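Local structure of putative alpha-L-fucosidase (Bacteroides thetaiotaomicron, 3EYP) at residues 138-141 / 142-145. The protein belongs to glycosyl hydrolase family 29 and probably acts as an alpha-L-fucosidase, hydrolysing alpha-L-fucosides. Sequence-based numbering, arbitrary orientation.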
loop_
_atom_site.group_PDB
_atom_site.type_symbol
_atom_site.label_atom_id
_atom_site.label_comp_id
_atom_site.label_asym_id
_atom_site.label_seq_id
_atom_site.Cartn_x
_atom_site.Cartn_y
_atom_site.Cartn_z
ATOM N N THR A 138 -2.470 4.639 33.478
ATOM C CA THR A 138 -3.590 3.686 33.329
ATOM C C THR A 138 -4.139 3.726 31.900
ATOM O O THR A 138 -4.008 4.716 31.165
ATOM C CB THR A 138 -4.800 3.944 34.237
ATOM O OG1 THR A 138 -5.479 5.122 33.815
ATOM C CG2 THR A 138 -4.419 4.039 35.756
ATOM N N THR A 139 -4.844 2.664 31.546
ATOM C CA THR A 139 -5.347 2.536 30.163
ATOM C C THR A 139 -6.350 3.643 29.928
ATOM O O THR A 139 -6.318 4.300 28.917
ATOM C CB THR A 139 -5.875 1.088 29.839
ATOM O OG1 THR A 139 -4.762 0.191 29.940
ATOM C CG2 THR A 139 -6.462 0.977 28.411
ATOM N N GLU A 140 -7.186 3.892 30.918
ATOM C CA GLU A 140 -8.256 4.874 30.797
ATOM C C GLU A 140 -7.658 6.271 30.614
ATOM O O GLU A 140 -8.185 7.152 29.890
ATOM C CB GLU A 140 -9.143 4.878 32.046
ATOM C CG GLU A 140 -10.312 5.825 32.017
ATOM C CD GLU A 140 -11.350 5.410 30.963
ATOM O OE1 GLU A 140 -11.215 4.303 30.353
ATOM O OE2 GLU A 140 -12.281 6.209 30.728
ATOM N N ARG A 141 -6.563 6.470 31.308
ATOM C CA ARG A 141 -5.889 7.774 31.311
ATOM C C ARG A 141 -5.221 7.985 29.949
ATOM O O ARG A 141 -5.228 9.058 29.353
ATOM C CB ARG A 141 -4.816 7.871 32.404
ATOM C CG ARG A 141 -5.218 8.340 33.802
ATOM C CD ARG A 141 -3.882 8.515 34.658
ATOM N NE ARG A 141 -3.580 9.869 35.121
ATOM C CZ ARG A 141 -2.425 10.525 34.959
ATOM N NH1 ARG A 141 -1.398 9.979 34.313
ATOM N NH2 ARG A 141 -2.303 11.746 35.465
ATOM N N TYR A 142 -4.622 6.919 29.485
ATOM C CA TYR A 142 -3.837 6.971 28.275
ATOM C C TYR A 142 -4.813 7.155 27.113
ATOM O O TYR A 142 -4.528 7.804 26.114
ATOM C CB TYR A 142 -3.013 5.707 28.084
ATOM C CG TYR A 142 -2.295 5.737 26.731
ATOM C CD1 TYR A 142 -1.172 6.545 26.542
ATOM C CD2 TYR A 142 -2.773 5.038 25.630
ATOM C CE1 TYR A 142 -0.525 6.605 25.338
ATOM C CE2 TYR A 142 -2.137 5.126 24.402
ATOM C CZ TYR A 142 -0.994 5.917 24.271
ATOM O OH TYR A 142 -0.295 6.006 23.074
ATOM N N LYS A 143 -5.971 6.522 27.252
ATOM C CA LYS A 143 -7.031 6.660 26.247
ATOM C C LYS A 143 -7.347 8.122 26.072
ATOM O O LYS A 143 -7.443 8.617 24.946
ATOM C CB LYS A 143 -8.309 5.915 26.642
ATOM C CG LYS A 143 -9.567 6.383 25.883
ATOM C CD LYS A 143 -10.839 5.766 26.393
ATOM C CE LYS A 143 -11.320 6.418 27.680
ATOM N NZ LYS A 143 -12.696 5.943 28.038
ATOM N N GLU A 144 -7.505 8.850 27.169
ATOM C CA GLU A 144 -7.792 10.300 27.032
ATOM C C GLU A 144 -6.630 11.102 26.453
ATOM O O GLU A 144 -6.841 11.997 25.671
ATOM C CB GLU A 144 -8.221 10.956 28.361
ATOM C CG GLU A 144 -9.365 10.271 29.023
ATOM C CD GLU A 144 -10.620 10.235 28.146
ATOM O OE1 GLU A 144 -10.893 11.212 27.383
ATOM O OE2 GLU A 144 -11.319 9.195 28.213
ATOM N N TYR A 145 -5.406 10.766 26.866
ATOM C CA TYR A 145 -4.180 11.458 26.378
ATOM C C TYR A 145 -4.087 11.337 24.857
ATOM O O TYR A 145 -3.941 12.315 24.088
ATOM C CB TYR A 145 -2.893 10.836 26.998
ATOM C CG TYR A 145 -1.555 11.253 26.341
ATOM C CD1 TYR A 145 -1.115 12.566 26.402
ATOM C CD2 TYR A 145 -0.740 10.330 25.684
ATOM C CE1 TYR A 145 0.060 12.959 25.828
ATOM C CE2 TYR A 145 0.442 10.709 25.096
ATOM C CZ TYR A 145 0.843 12.032 25.163
ATOM O OH TYR A 145 2.028 12.467 24.655
#
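The carboxylate of Glu-140 receives the ammonium of Lys-143 on the syn side of OE2, with NZ 34° out of the carboxylate plane and 2.7 Å from OE2. The flat rings of Tyr-142 and Tyr-145, one helical turn apart, also meet: CE1 of Tyr-142 lies at the edge of the Tyr-145 ring, in its plane, but the two planes are steeply inclined and the rings do not stack. In the salt bridge the two side chains run alongside each other: each leaves with CG anti to its own backbone N, Glu-140 bends at chi2 (67°), and Lys-143 at chi3 (78°), which turns NZ onto the acid. Lys-143 NZ also forms a longer salt bridge with Glu-144 OE2, at 3.5 Å, and probably offsets the repulsion between the two carboxylates, with Glu-140 OE2 and Glu-144 OE2 4.0 Å apart. Thr-138 is the N-cap: its OG1 accepts from Arg-141 N at 3.0 Å, while its carbonyl O takes Tyr-142 N at 2.8 Å, the first of four successive i to i+4 backbone bonds ending with Tyr-145 N on Arg-141 O. This is the capped N-terminal end, about the first two turns, of helix 139-155 in the TIM-barrel domain. Lys-143 and Glu-144 touch His-180 of helix 175-188, Trp-181 NE1 hydrogen-bonds Lys-143 O, and Tyr-142 packs on Trp-181, its OH hydrogen-bonding Lys-76 NZ at the C-terminal end of barrel strand 70-76.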